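Local coordinates for Lmo1499 protein (Listeria monocytogenes, PDB 4IIW), which probably acts as a membrane-bound lytic transglycosylase of the MltG family that cleaves nascent peptidoglycan strands endolytically to end their elongation, at residues B[117-122]-B[171-176]; B[165-170]-B[281-286]; B[222-227]-B[291-296]. One frame throughout, in Å; residues are numbered along the deposited sequence.

Contact 1 (B[117-122]-B[171-176]); sequences YTLDQI and PLEGYL
Leu119 and Glu173 meet in two ways, through a hydrogen bond and by side chains that lie alongside each other, running in opposite senses. The backbone N of Leu119 donates to Glu173 OE2 at 2.8 Å, reaching the carboxylate on its syn side and 19° out of its plane; the bond is bent, at 139°. Glu173 gets there with CG anti to its backbone N (chi1 -168°) and a bend at chi2 that brings the carboxylate alongside the isobutyl group, so that Leu119 CG lies 3.6 Å from OE2. Beyond this polar spot the side chains that meet are aliphatic. Leu119 CD2 meets Leu176 CD2 at 3.7 Å, the two side chains crossing at about a right angle, and Ile122 CD1 touches Leu176 CB at 3.8 Å.

Leu119 opens helix 119-129, directly after the N-cap Thr118. Thr118 and Gln121 form a capping box: Thr118 N donates to Gln121 OE1 at 3.1 Å, and Gln121 N returns a weak bond to Thr118 OG1. Glu173 therefore takes up a first-turn N-H, and the helix start would be expected to stabilise negative charge on its carboxylate. On the other segment, residues Leu172 to Tyr175 make a type II turn with Gly174 at its third position, where the positive phi suits a glycine; the turn is closed by Tyr175 N donating to Leu172 O.

Farther out, Tyr264 OH binds Glu173 OE1, so each carboxylate oxygen has a partner. Met142 of helix 135-143 packs on Leu119, Ile122 and Leu176, while Met197 of helix 190-204 covers Ile122 and Leu176.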
ATOM      1  N   TYR B 117     -39.580  15.858  24.929  1.00 56.26           N
ATOM      2  CA  TYR B 117     -39.402  15.791  23.495  1.00 57.11           C
ATOM      3  C   TYR B 117     -40.484  16.534  22.726  1.00 55.94           C
ATOM      4  O   TYR B 117     -41.658  16.507  23.093  1.00 54.40           O
ATOM      5  CB  TYR B 117     -39.365  14.330  23.021  1.00 57.09           C
ATOM      6  CG  TYR B 117     -37.983  13.766  22.856  1.00 60.86           C
ATOM      7  CD1 TYR B 117     -37.002  14.011  23.803  1.00 66.37           C
ATOM      8  CD2 TYR B 117     -37.668  12.933  21.775  1.00 62.49           C
ATOM      9  CE1 TYR B 117     -35.716  13.488  23.664  1.00 70.77           C
ATOM     10  CE2 TYR B 117     -36.373  12.393  21.628  1.00 66.29           C
ATOM     11  CZ  TYR B 117     -35.406  12.683  22.583  1.00 69.96           C
ATOM     12  OH  TYR B 117     -34.124  12.190  22.493  1.00 74.47           O
ATOM     13  N   THR B 118     -40.055  17.178  21.643  1.00 56.73           N
ATOM     14  CA  THR B 118     -40.928  17.902  20.731  1.00 55.90           C
ATOM     15  C   THR B 118     -41.322  16.967  19.611  1.00 54.35           C
ATOM     16  O   THR B 118     -40.734  15.898  19.451  1.00 53.83           O
ATOM     17  CB  THR B 118     -40.173  19.042  20.081  1.00 58.95           C
ATOM     18  OG1 THR B 118     -39.138  18.508  19.226  1.00 60.38           O
ATOM     19  CG2 THR B 118     -39.546  19.936  21.149  1.00 59.29           C
ATOM     20  N   LEU B 119     -42.287  17.368  18.798  1.00 54.16           N
ATOM     21  CA  LEU B 119     -42.713  16.513  17.674  1.00 53.32           C
ATOM     22  C   LEU B 119     -41.547  16.261  16.702  1.00 54.20           C
ATOM     23  O   LEU B 119     -41.452  15.198  16.110  1.00 55.40           O
ATOM     24  CB  LEU B 119     -43.896  17.122  16.909  1.00 52.38           C
ATOM     25  CG  LEU B 119     -45.210  17.413  17.648  1.00 51.49           C
ATOM     26  CD1 LEU B 119     -46.215  18.016  16.657  1.00 49.85           C
ATOM     27  CD2 LEU B 119     -45.796  16.177  18.312  1.00 44.19           C
ATOM     28  N   ASP B 120     -40.647  17.224  16.551  1.00 56.38           N
ATOM     29  CA  ASP B 120     -39.525  17.040  15.616  1.00 58.48           C
ATOM     30  C   ASP B 120     -38.640  15.860  16.063  1.00 56.98           C
ATOM     31  O   ASP B 120     -38.246  15.022  15.254  1.00 55.44           O
ATOM     32  CB  ASP B 120     -38.675  18.312  15.486  1.00 59.81           C
ATOM     33  CG  ASP B 120     -38.030  18.435  14.116  1.00 64.88           C
ATOM     34  OD1 ASP B 120     -38.762  18.816  13.168  1.00 68.15           O
ATOM     35  OD2 ASP B 120     -36.804  18.187  13.981  1.00 66.93           O
ATOM     36  N   GLN B 121     -38.361  15.812  17.363  1.00 56.48           N
ATOM     37  CA  GLN B 121     -37.518  14.768  17.952  1.00 56.93           C
ATOM     38  C   GLN B 121     -38.219  13.413  17.928  1.00 54.62           C
ATOM     39  O   GLN B 121     -37.577  12.373  17.732  1.00 53.53           O
ATOM     40  CB  GLN B 121     -37.113  15.157  19.380  1.00 57.61           C
ATOM     41  CG  GLN B 121     -36.253  16.413  19.447  1.00 59.72           C
ATOM     42  CD  GLN B 121     -36.041  16.953  20.860  1.00 60.42           C
ATOM     43  OE1 GLN B 121     -36.963  17.019  21.663  1.00 57.80           O
ATOM     44  NE2 GLN B 121     -34.824  17.392  21.139  1.00 66.74           N
ATOM     45  N   ILE B 122     -39.538  13.429  18.119  1.00 52.95           N
ATOM     46  CA  ILE B 122     -40.320  12.208  18.061  1.00 50.43           C
ATOM     47  C   ILE B 122     -40.232  11.701  16.635  1.00 51.27           C
ATOM     48  O   ILE B 122     -40.128  10.499  16.403  1.00 51.52           O
ATOM     49  CB  ILE B 122     -41.791  12.443  18.489  1.00 49.23           C
ATOM     50  CG1 ILE B 122     -41.846  12.830  19.975  1.00 50.48           C
ATOM     51  CG2 ILE B 122     -42.658  11.175  18.270  1.00 43.16           C
ATOM     52  CD1 ILE B 122     -43.237  13.268  20.469  1.00 48.52           C
ATOM     53  N   PRO B 171     -50.231  21.611  15.940  1.00 52.04           N
ATOM     54  CA  PRO B 171     -51.399  21.219  16.718  1.00 51.63           C
ATOM     55  C   PRO B 171     -51.219  20.129  17.790  1.00 50.05           C
ATOM     56  O   PRO B 171     -51.715  20.300  18.893  1.00 49.67           O
ATOM     57  CB  PRO B 171     -52.374  20.765  15.643  1.00 51.64           C
ATOM     58  CG  PRO B 171     -52.020  21.609  14.479  1.00 53.29           C
ATOM     59  CD  PRO B 171     -50.547  21.713  14.506  1.00 53.12           C
ATOM     60  N   LEU B 172     -50.509  19.044  17.478  1.00 50.21           N
ATOM     61  CA  LEU B 172     -50.366  17.923  18.423  1.00 47.69           C
ATOM     62  C   LEU B 172     -49.139  18.019  19.323  1.00 48.06           C
ATOM     63  O   LEU B 172     -48.809  17.074  20.059  1.00 48.99           O
ATOM     64  CB  LEU B 172     -50.391  16.582  17.668  1.00 45.66           C
ATOM     65  CG  LEU B 172     -51.686  16.313  16.876  1.00 45.34           C
ATOM     66  CD1 LEU B 172     -51.548  15.080  16.000  1.00 43.32           C
ATOM     67  CD2 LEU B 172     -52.884  16.145  17.791  1.00 44.25           C
ATOM     68  N   GLU B 173     -48.458  19.153  19.297  1.00 49.26           N
ATOM     69  CA  GLU B 173     -47.290  19.319  20.155  1.00 49.17           C
ATOM     70  C   GLU B 173     -47.768  19.062  21.574  1.00 47.47           C
ATOM     71  O   GLU B 173     -48.731  19.660  22.018  1.00 49.01           O
ATOM     72  CB  GLU B 173     -46.704  20.726  20.020  1.00 50.91           C
ATOM     73  CG  GLU B 173     -45.347  20.874  20.659  1.00 54.67           C
ATOM     74  CD  GLU B 173     -44.230  20.204  19.856  1.00 54.90           C
ATOM     75  OE1 GLU B 173     -43.883  20.700  18.755  1.00 59.30           O
ATOM     76  OE2 GLU B 173     -43.671  19.203  20.345  1.00 58.93           O
ATOM     77  N   GLY B 174     -47.135  18.126  22.253  1.00 47.83           N
ATOM     78  CA  GLY B 174     -47.477  17.783  23.639  1.00 48.15           C
ATOM     79  C   GLY B 174     -48.465  16.644  23.822  1.00 48.12           C
ATOM     80  O   GLY B 174     -48.630  16.130  24.931  1.00 48.37           O
ATOM     81  N   TYR B 175     -49.109  16.228  22.736  1.00 49.06           N
ATOM     82  CA  TYR B 175     -50.134  15.175  22.800  1.00 47.65           C
ATOM     83  C   TYR B 175     -49.659  13.745  22.495  1.00 46.87           C
ATOM     84  O   TYR B 175     -50.433  12.809  22.557  1.00 47.14           O
ATOM     85  CB  TYR B 175     -51.305  15.561  21.913  1.00 47.44           C
ATOM     86  CG  TYR B 175     -52.101  16.711  22.456  1.00 48.85           C
ATOM     87  CD1 TYR B 175     -51.724  18.032  22.220  1.00 50.18           C
ATOM     88  CD2 TYR B 175     -53.245  16.486  23.201  1.00 50.67           C
ATOM     89  CE1 TYR B 175     -52.479  19.095  22.720  1.00 46.30           C
ATOM     90  CE2 TYR B 175     -54.002  17.544  23.706  1.00 52.34           C
ATOM     91  CZ  TYR B 175     -53.622  18.841  23.460  1.00 50.84           C
ATOM     92  OH  TYR B 175     -54.400  19.871  23.972  1.00 50.03           O
ATOM     93  N   LEU B 176     -48.381  13.582  22.189  1.00 48.60           N
ATOM     94  CA  LEU B 176     -47.795  12.251  21.964  1.00 46.63           C
ATOM     95  C   LEU B 176     -47.056  11.848  23.251  1.00 46.98           C
ATOM     96  O   LEU B 176     -45.981  12.352  23.549  1.00 48.60           O
ATOM     97  CB  LEU B 176     -46.868  12.285  20.753  1.00 46.91           C
ATOM     98  CG  LEU B 176     -47.578  12.402  19.394  1.00 45.57           C
ATOM     99  CD1 LEU B 176     -48.584  13.508  19.355  1.00 42.62           C
ATOM    100  CD2 LEU B 176     -46.545  12.566  18.292  1.00 45.77           C
TER

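Contact 2 (B[165-170]-B[281-286]); sequences NKSIKH and DSPYNT
The ring of Tyr284 turns its edge to the loop 165-170: Ser167 O lies near the ring plane, 3.4 Å from Tyr284 CE1, and Ile168 CA sits at the same edge, 3.4 Å from Tyr284 OH. One face of the ring is covered by Pro293 and Pro294. The backbone N of Lys169 lies toward the other side, approaching obliquely. Tyr264 also meets the ring, with the planes at about 55°.

Around the hydroxyl end, Ile168 adds its CG2 branch, which with CG1 at chi1 -66° faces the hydroxyl, 3.5 Å from Tyr284 OH. Tyr284 itself has CG anti to its carbonyl carbon (chi1 -80°), which carries the ring across to the other loop. Away from the ring the contact is slight: Ser167 CB rests 4.2 Å from Pro283 CG, at the more exposed border. The Lys169 chain runs past the ring and sends NZ to Ala265 O, at the end of helix 259-265.

Both backbones are shaped locally. Asn165 OD1 accepts from Ser167 N at 2.8 Å, and Ser282 OG accepts from Tyr284 N at 3.2 Å. The first bond makes an Asx turn at the start of the type I turn Asn165-Ile168, the second an ST turn at the start of the type I turn Ser282-Asn285; a tyrosine edge thus joins two side-chain-stabilised turns near the protein surface.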
ATOM      1  N   ASN B 165     -56.067  26.190  17.365  1.00 58.95           N
ATOM      2  CA  ASN B 165     -55.923  27.628  17.503  1.00 61.75           C
ATOM      3  C   ASN B 165     -54.840  28.176  16.571  1.00 63.81           C
ATOM      4  O   ASN B 165     -53.678  27.774  16.602  1.00 63.70           O
ATOM      5  CB  ASN B 165     -55.697  28.065  18.953  1.00 61.67           C
ATOM      6  CG  ASN B 165     -55.519  29.574  19.078  1.00 63.52           C
ATOM      7  OD1 ASN B 165     -54.575  30.142  18.532  1.00 66.45           O
ATOM      8  ND2 ASN B 165     -56.409  30.221  19.818  1.00 62.72           N
ATOM      9  N   LYS B 166     -55.276  29.115  15.752  1.00 67.55           N
ATOM     10  CA  LYS B 166     -54.472  29.793  14.760  1.00 70.09           C
ATOM     11  C   LYS B 166     -53.010  30.071  15.166  1.00 68.48           C
ATOM     12  O   LYS B 166     -52.112  30.004  14.339  1.00 69.49           O
ATOM     13  CB  LYS B 166     -55.183  31.111  14.422  1.00 74.95           C
ATOM     14  CG  LYS B 166     -56.705  30.933  14.067  1.00 80.08           C
ATOM     15  CD  LYS B 166     -57.444  32.280  13.813  1.00 86.39           C
ATOM     16  CE  LYS B 166     -56.958  32.978  12.559  1.00 90.19           C
ATOM     17  NZ  LYS B 166     -57.679  34.265  12.312  1.00 96.52           N
ATOM     18  N   SER B 167     -52.779  30.365  16.441  1.00 66.74           N
ATOM     19  CA  SER B 167     -51.447  30.715  16.944  1.00 64.92           C
ATOM     20  C   SER B 167     -50.530  29.534  17.276  1.00 61.87           C
ATOM     21  O   SER B 167     -49.367  29.737  17.607  1.00 60.50           O
ATOM     22  CB  SER B 167     -51.595  31.582  18.193  1.00 65.96           C
ATOM     23  OG  SER B 167     -52.326  32.766  17.909  1.00 67.56           O
ATOM     24  N   ILE B 168     -51.040  28.310  17.194  1.00 58.74           N
ATOM     25  CA  ILE B 168     -50.236  27.142  17.519  1.00 56.58           C
ATOM     26  C   ILE B 168     -49.348  26.772  16.353  1.00 58.69           C
ATOM     27  O   ILE B 168     -49.812  26.755  15.213  1.00 61.26           O
ATOM     28  CB  ILE B 168     -51.137  25.926  17.833  1.00 53.39           C
ATOM     29  CG1 ILE B 168     -51.930  26.187  19.114  1.00 54.39           C
ATOM     30  CG2 ILE B 168     -50.309  24.651  17.955  1.00 45.85           C
ATOM     31  CD1 ILE B 168     -52.928  25.091  19.470  1.00 49.44           C
ATOM     32  N   LYS B 169     -48.079  26.467  16.618  1.00 59.04           N
ATOM     33  CA  LYS B 169     -47.185  26.028  15.540  1.00 60.86           C
ATOM     34  C   LYS B 169     -47.547  24.631  15.036  1.00 59.46           C
ATOM     35  O   LYS B 169     -47.734  24.434  13.839  1.00 61.55           O
ATOM     36  CB  LYS B 169     -45.734  25.978  15.983  1.00 61.37           C
ATOM     37  CG  LYS B 169     -44.958  27.245  15.869  1.00 67.19           C
ATOM     38  CD  LYS B 169     -43.478  26.869  15.979  1.00 71.09           C
ATOM     39  CE  LYS B 169     -42.539  27.962  15.573  1.00 75.21           C
ATOM     40  NZ  LYS B 169     -41.164  27.397  15.612  1.00 77.73           N
ATOM     41  N   HIS B 170     -47.611  23.662  15.952  1.00 56.59           N
ATOM     42  CA  HIS B 170     -47.917  22.275  15.592  1.00 54.92           C
ATOM     43  C   HIS B 170     -49.030  21.725  16.484  1.00 51.89           C
ATOM     44  O   HIS B 170     -48.807  21.378  17.626  1.00 50.47           O
ATOM     45  CB  HIS B 170     -46.658  21.413  15.707  1.00 55.62           C
ATOM     46  CG  HIS B 170     -45.481  21.963  14.962  1.00 58.76           C
ATOM     47  ND1 HIS B 170     -45.473  22.112  13.591  1.00 60.04           N
ATOM     48  CD2 HIS B 170     -44.265  22.373  15.394  1.00 60.59           C
ATOM     49  CE1 HIS B 170     -44.312  22.611  13.212  1.00 64.31           C
ATOM     50  NE2 HIS B 170     -43.557  22.774  14.285  1.00 66.36           N
ATOM     51  N   ASP B 281     -40.152  37.362  17.292  1.00 86.26           N
ATOM     52  CA  ASP B 281     -41.579  37.671  17.202  1.00 85.20           C
ATOM     53  C   ASP B 281     -42.366  36.387  17.088  1.00 80.80           C
ATOM     54  O   ASP B 281     -42.380  35.772  16.033  1.00 82.21           O
ATOM     55  CB  ASP B 281     -41.859  38.574  15.984  1.00 89.73           C
ATOM     56  CG  ASP B 281     -43.330  38.985  15.868  1.00 90.51           C
ATOM     57  OD1 ASP B 281     -44.122  38.672  16.786  1.00 88.98           O
ATOM     58  OD2 ASP B 281     -43.691  39.633  14.856  1.00 93.64           O
ATOM     59  N   SER B 282     -43.015  35.986  18.180  1.00 76.76           N
ATOM     60  CA  SER B 282     -43.804  34.743  18.217  1.00 73.01           C
ATOM     61  C   SER B 282     -44.669  34.677  19.468  1.00 69.01           C
ATOM     62  O   SER B 282     -44.202  34.999  20.560  1.00 67.98           O
ATOM     63  CB  SER B 282     -42.893  33.505  18.198  1.00 71.86           C
ATOM     64  OG  SER B 282     -43.639  32.301  18.356  1.00 70.25           O
ATOM     65  N   PRO B 283     -45.925  34.234  19.320  1.00 66.40           N
ATOM     66  CA  PRO B 283     -46.785  34.126  20.487  1.00 64.09           C
ATOM     67  C   PRO B 283     -46.201  33.174  21.543  1.00 62.46           C
ATOM     68  O   PRO B 283     -46.569  33.256  22.711  1.00 61.33           O
ATOM     69  CB  PRO B 283     -48.085  33.576  19.917  1.00 63.55           C
ATOM     70  CG  PRO B 283     -48.039  33.879  18.476  1.00 66.77           C
ATOM     71  CD  PRO B 283     -46.620  33.853  18.081  1.00 66.95           C
ATOM     72  N   TYR B 284     -45.308  32.275  21.129  1.00 61.90           N
ATOM     73  CA  TYR B 284     -44.667  31.355  22.065  1.00 60.34           C
ATOM     74  C   TYR B 284     -43.599  32.025  22.949  1.00 61.79           C
ATOM     75  O   TYR B 284     -43.224  31.475  23.992  1.00 60.76           O
ATOM     76  CB  TYR B 284     -44.080  30.155  21.312  1.00 60.24           C
ATOM     77  CG  TYR B 284     -45.139  29.134  20.978  1.00 57.75           C
ATOM     78  CD1 TYR B 284     -45.963  29.292  19.873  1.00 55.80           C
ATOM     79  CD2 TYR B 284     -45.335  28.032  21.791  1.00 54.02           C
ATOM     80  CE1 TYR B 284     -46.948  28.379  19.581  1.00 56.33           C
ATOM     81  CE2 TYR B 284     -46.319  27.100  21.503  1.00 59.30           C
ATOM     82  CZ  TYR B 284     -47.130  27.281  20.391  1.00 57.67           C
ATOM     83  OH  TYR B 284     -48.107  26.362  20.099  1.00 54.15           O
ATOM     84  N   ASN B 285     -43.121  33.198  22.530  1.00 63.12           N
ATOM     85  CA  ASN B 285     -42.115  33.942  23.276  1.00 64.10           C
ATOM     86  C   ASN B 285     -42.672  34.543  24.570  1.00 63.40           C
ATOM     87  O   ASN B 285     -43.314  35.616  24.557  1.00 63.73           O
ATOM     88  CB  ASN B 285     -41.559  35.052  22.404  1.00 68.06           C
ATOM     89  CG  ASN B 285     -40.495  35.835  23.092  1.00 71.97           C
ATOM     90  OD1 ASN B 285     -40.164  35.552  24.243  1.00 72.83           O
ATOM     91  ND2 ASN B 285     -39.940  36.836  22.399  1.00 77.32           N
ATOM     92  N   THR B 286     -42.397  33.874  25.689  1.00 61.54           N
ATOM     93  CA  THR B 286     -42.903  34.316  26.990  1.00 61.22           C
ATOM     94  C   THR B 286     -42.146  35.499  27.586  1.00 63.77           C
ATOM     95  O   THR B 286     -42.437  35.920  28.701  1.00 64.46           O
ATOM     96  CB  THR B 286     -42.961  33.171  27.994  1.00 60.12           C
ATOM     97  OG1 THR B 286     -41.658  32.577  28.120  1.00 62.46           O
ATOM     98  CG2 THR B 286     -43.979  32.121  27.526  1.00 55.23           C
TER

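Contact 3 (B[222-227]-B[291-296]); sequences FLTMSS and GLPPGP
Thr224 and Pro296 form the close-packed end of this contact, their side chains crossing at about a right angle and their CA atoms 3.9 Å apart. Thr224 OG1 touches Pro296 CD at 3.3 Å but spends its polarity on His220 O, one turn back in the helix. Thr224 CG2, set anti to the backbone N by a chi1 of -62° for OG1, meets Pro293 CD at 3.7 Å. Pro296 is also flanked by Leu223, whose CB is 3.8 Å from Pro296 CG, and by Ser227, whose OG is 3.4 Å from Pro296 CA. Ser227 OG donates to Thr224 O at 2.6 Å and is also bonded to Ile297 N, tying the loop just beyond the proline to the helix.

These residues lie on helix 219-232, which ends at Glu232, predicted to be important for catalysis; the proline-rich loop 291-296 runs along its side.

Toward Leu292, which is partly exposed, the packing is sparser. Leu292 CB lies against the Thr224 methyl, and its CD2 meets CE of Met225, a selenomethionine, at 4.1 Å; Ile228 and Leu256 are further neighbours. The Met225 side chain is about 9 Å from that of Glu232.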
ATOM      1  N   PHE B 222     -53.469  22.438  30.727  1.00 52.67           N
ATOM      2  CA  PHE B 222     -52.802  21.461  31.579  1.00 52.99           C
ATOM      3  C   PHE B 222     -51.493  20.987  30.975  1.00 51.36           C
ATOM      4  O   PHE B 222     -50.462  21.020  31.623  1.00 52.04           O
ATOM      5  CB  PHE B 222     -53.729  20.262  31.794  1.00 53.20           C
ATOM      6  CG  PHE B 222     -53.077  19.085  32.464  1.00 52.72           C
ATOM      7  CD1 PHE B 222     -52.434  19.227  33.680  1.00 51.22           C
ATOM      8  CD2 PHE B 222     -53.199  17.810  31.916  1.00 52.85           C
ATOM      9  CE1 PHE B 222     -51.870  18.133  34.320  1.00 53.85           C
ATOM     10  CE2 PHE B 222     -52.651  16.712  32.547  1.00 52.81           C
ATOM     11  CZ  PHE B 222     -51.978  16.874  33.756  1.00 56.42           C
ATOM     12  N   LEU B 223     -51.542  20.554  29.727  1.00 50.24           N
ATOM     13  CA  LEU B 223     -50.338  20.068  29.068  1.00 49.84           C
ATOM     14  C   LEU B 223     -49.369  21.192  28.762  1.00 50.59           C
ATOM     15  O   LEU B 223     -48.164  20.954  28.666  1.00 50.90           O
ATOM     16  CB  LEU B 223     -50.683  19.275  27.801  1.00 49.04           C
ATOM     17  CG  LEU B 223     -51.497  18.006  28.089  1.00 45.52           C
ATOM     18  CD1 LEU B 223     -51.933  17.348  26.793  1.00 44.47           C
ATOM     19  CD2 LEU B 223     -50.677  17.059  28.936  1.00 42.15           C
ATOM     20  N   THR B 224     -49.871  22.418  28.637  1.00 51.29           N
ATOM     21  CA  THR B 224     -48.994  23.552  28.386  1.00 51.10           C
ATOM     22  C   THR B 224     -48.116  23.802  29.623  1.00 52.42           C
ATOM     23  O   THR B 224     -46.863  23.870  29.518  1.00 52.47           O
ATOM     24  CB  THR B 224     -49.791  24.788  28.013  1.00 51.86           C
ATOM     25  OG1 THR B 224     -50.503  24.530  26.793  1.00 51.87           O
ATOM     26  CG2 THR B 224     -48.868  25.980  27.818  1.00 51.55           C
HETATM   27  N   MSE B 225     -48.755  23.928  30.791  1.00 52.47           N
HETATM   28  CA  MSE B 225     -47.997  24.100  32.044  1.00 53.50           C
HETATM   29  C   MSE B 225     -47.049  22.989  32.264  1.00 52.49           C
HETATM   30  O   MSE B 225     -45.910  23.210  32.634  1.00 53.47           O
HETATM   31  CB  MSE B 225     -48.879  24.136  33.290  1.00 54.59           C
HETATM   32  CG  MSE B 225     -48.951  25.460  33.918  1.00 57.90           C
HETATM   33 SE   MSE B 225     -47.240  26.105  34.599  0.78 53.03          SE
HETATM   34  CE  MSE B 225     -48.030  27.797  35.114  1.00 57.85           C
ATOM     35  N   SER B 226     -47.543  21.777  32.098  1.00 51.90           N
ATOM     36  CA  SER B 226     -46.705  20.619  32.310  1.00 53.56           C
ATOM     37  C   SER B 226     -45.428  20.747  31.500  1.00 53.71           C
ATOM     38  O   SER B 226     -44.357  20.527  32.041  1.00 55.70           O
ATOM     39  CB  SER B 226     -47.449  19.333  31.951  1.00 52.77           C
ATOM     40  OG  SER B 226     -48.549  19.155  32.818  1.00 53.48           O
ATOM     41  N   SER B 227     -45.540  21.157  30.233  1.00 52.34           N
ATOM     42  CA  SER B 227     -44.366  21.242  29.358  1.00 54.30           C
ATOM     43  C   SER B 227     -43.347  22.308  29.760  1.00 56.97           C
ATOM     44  O   SER B 227     -42.131  22.056  29.703  1.00 58.45           O
ATOM     45  CB  SER B 227     -44.762  21.459  27.893  1.00 52.90           C
ATOM     46  OG  SER B 227     -45.385  22.707  27.728  1.00 53.31           O
ATOM     47  N   GLY B 291     -49.095  35.485  29.974  1.00 60.52           N
ATOM     48  CA  GLY B 291     -49.841  34.226  29.934  1.00 58.30           C
ATOM     49  C   GLY B 291     -48.989  33.040  29.530  1.00 57.46           C
ATOM     50  O   GLY B 291     -47.766  33.126  29.448  1.00 57.21           O
ATOM     51  N   LEU B 292     -49.640  31.904  29.337  1.00 57.12           N
ATOM     52  CA  LEU B 292     -48.962  30.716  28.868  1.00 55.71           C
ATOM     53  C   LEU B 292     -48.851  30.844  27.362  1.00 55.49           C
ATOM     54  O   LEU B 292     -49.579  31.631  26.753  1.00 55.85           O
ATOM     55  CB  LEU B 292     -49.784  29.466  29.187  1.00 54.95           C
ATOM     56  CG  LEU B 292     -49.861  28.985  30.628  1.00 56.88           C
ATOM     57  CD1 LEU B 292     -50.807  27.789  30.722  1.00 53.54           C
ATOM     58  CD2 LEU B 292     -48.476  28.619  31.124  1.00 53.63           C
ATOM     59  N   PRO B 293     -47.954  30.063  26.746  1.00 54.04           N
ATOM     60  CA  PRO B 293     -47.915  30.081  25.285  1.00 54.45           C
ATOM     61  C   PRO B 293     -49.204  29.434  24.748  1.00 54.31           C
ATOM     62  O   PRO B 293     -49.953  28.835  25.521  1.00 54.54           O
ATOM     63  CB  PRO B 293     -46.694  29.239  24.934  1.00 54.34           C
ATOM     64  CG  PRO B 293     -46.111  28.752  26.225  1.00 54.37           C
ATOM     65  CD  PRO B 293     -47.017  29.108  27.344  1.00 52.63           C
ATOM     66  N   PRO B 294     -49.455  29.540  23.439  1.00 54.07           N
ATOM     67  CA  PRO B 294     -50.673  29.003  22.812  1.00 54.52           C
ATOM     68  C   PRO B 294     -50.871  27.488  22.943  1.00 53.26           C
ATOM     69  O   PRO B 294     -51.972  26.991  22.725  1.00 53.93           O
ATOM     70  CB  PRO B 294     -50.510  29.372  21.322  1.00 56.14           C
ATOM     71  CG  PRO B 294     -49.411  30.346  21.258  1.00 57.33           C
ATOM     72  CD  PRO B 294     -48.529  30.100  22.447  1.00 56.00           C
ATOM     73  N   GLY B 295     -49.799  26.766  23.237  1.00 52.38           N
ATOM     74  CA  GLY B 295     -49.846  25.325  23.420  1.00 51.24           C
ATOM     75  C   GLY B 295     -48.553  24.847  24.065  1.00 51.43           C
ATOM     76  O   GLY B 295     -47.656  25.647  24.340  1.00 52.15           O
ATOM     77  N   PRO B 296     -48.458  23.546  24.341  1.00 51.14           N
ATOM     78  CA  PRO B 296     -47.269  22.957  24.936  1.00 51.48           C
ATOM     79  C   PRO B 296     -46.068  23.079  24.023  1.00 52.20           C
ATOM     80  O   PRO B 296     -46.244  23.237  22.804  1.00 53.66           O
ATOM     81  CB  PRO B 296     -47.645  21.472  25.062  1.00 51.25           C
ATOM     82  CG  PRO B 296     -49.125  21.466  25.096  1.00 48.96           C
ATOM     83  CD  PRO B 296     -49.565  22.579  24.249  1.00 51.14           C
TER

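How the contacts relate
Contacts 1 and 3 are buried, each setting a helix against a loop, whereas contact 2 joins two loops near the surface. Only contact 1 has a clear hydrogen bond between its segments; contact 3 relies on proline and aliphatic packing, and contact 2 on a ring edge against backbone. The loop leading to strand 180-181 supplies a segment to contacts 1 and 2, and the loop between helices 275-278 and 302-309 supplies one to contacts 2 and 3. All three touch: Leu119 CD1 lies 3.6 Å from His170 CB, Glu173 CG lies 3.3 Å from Pro296 O, and Tyr284 CE2 lies 3.5 Å from Gly295 O.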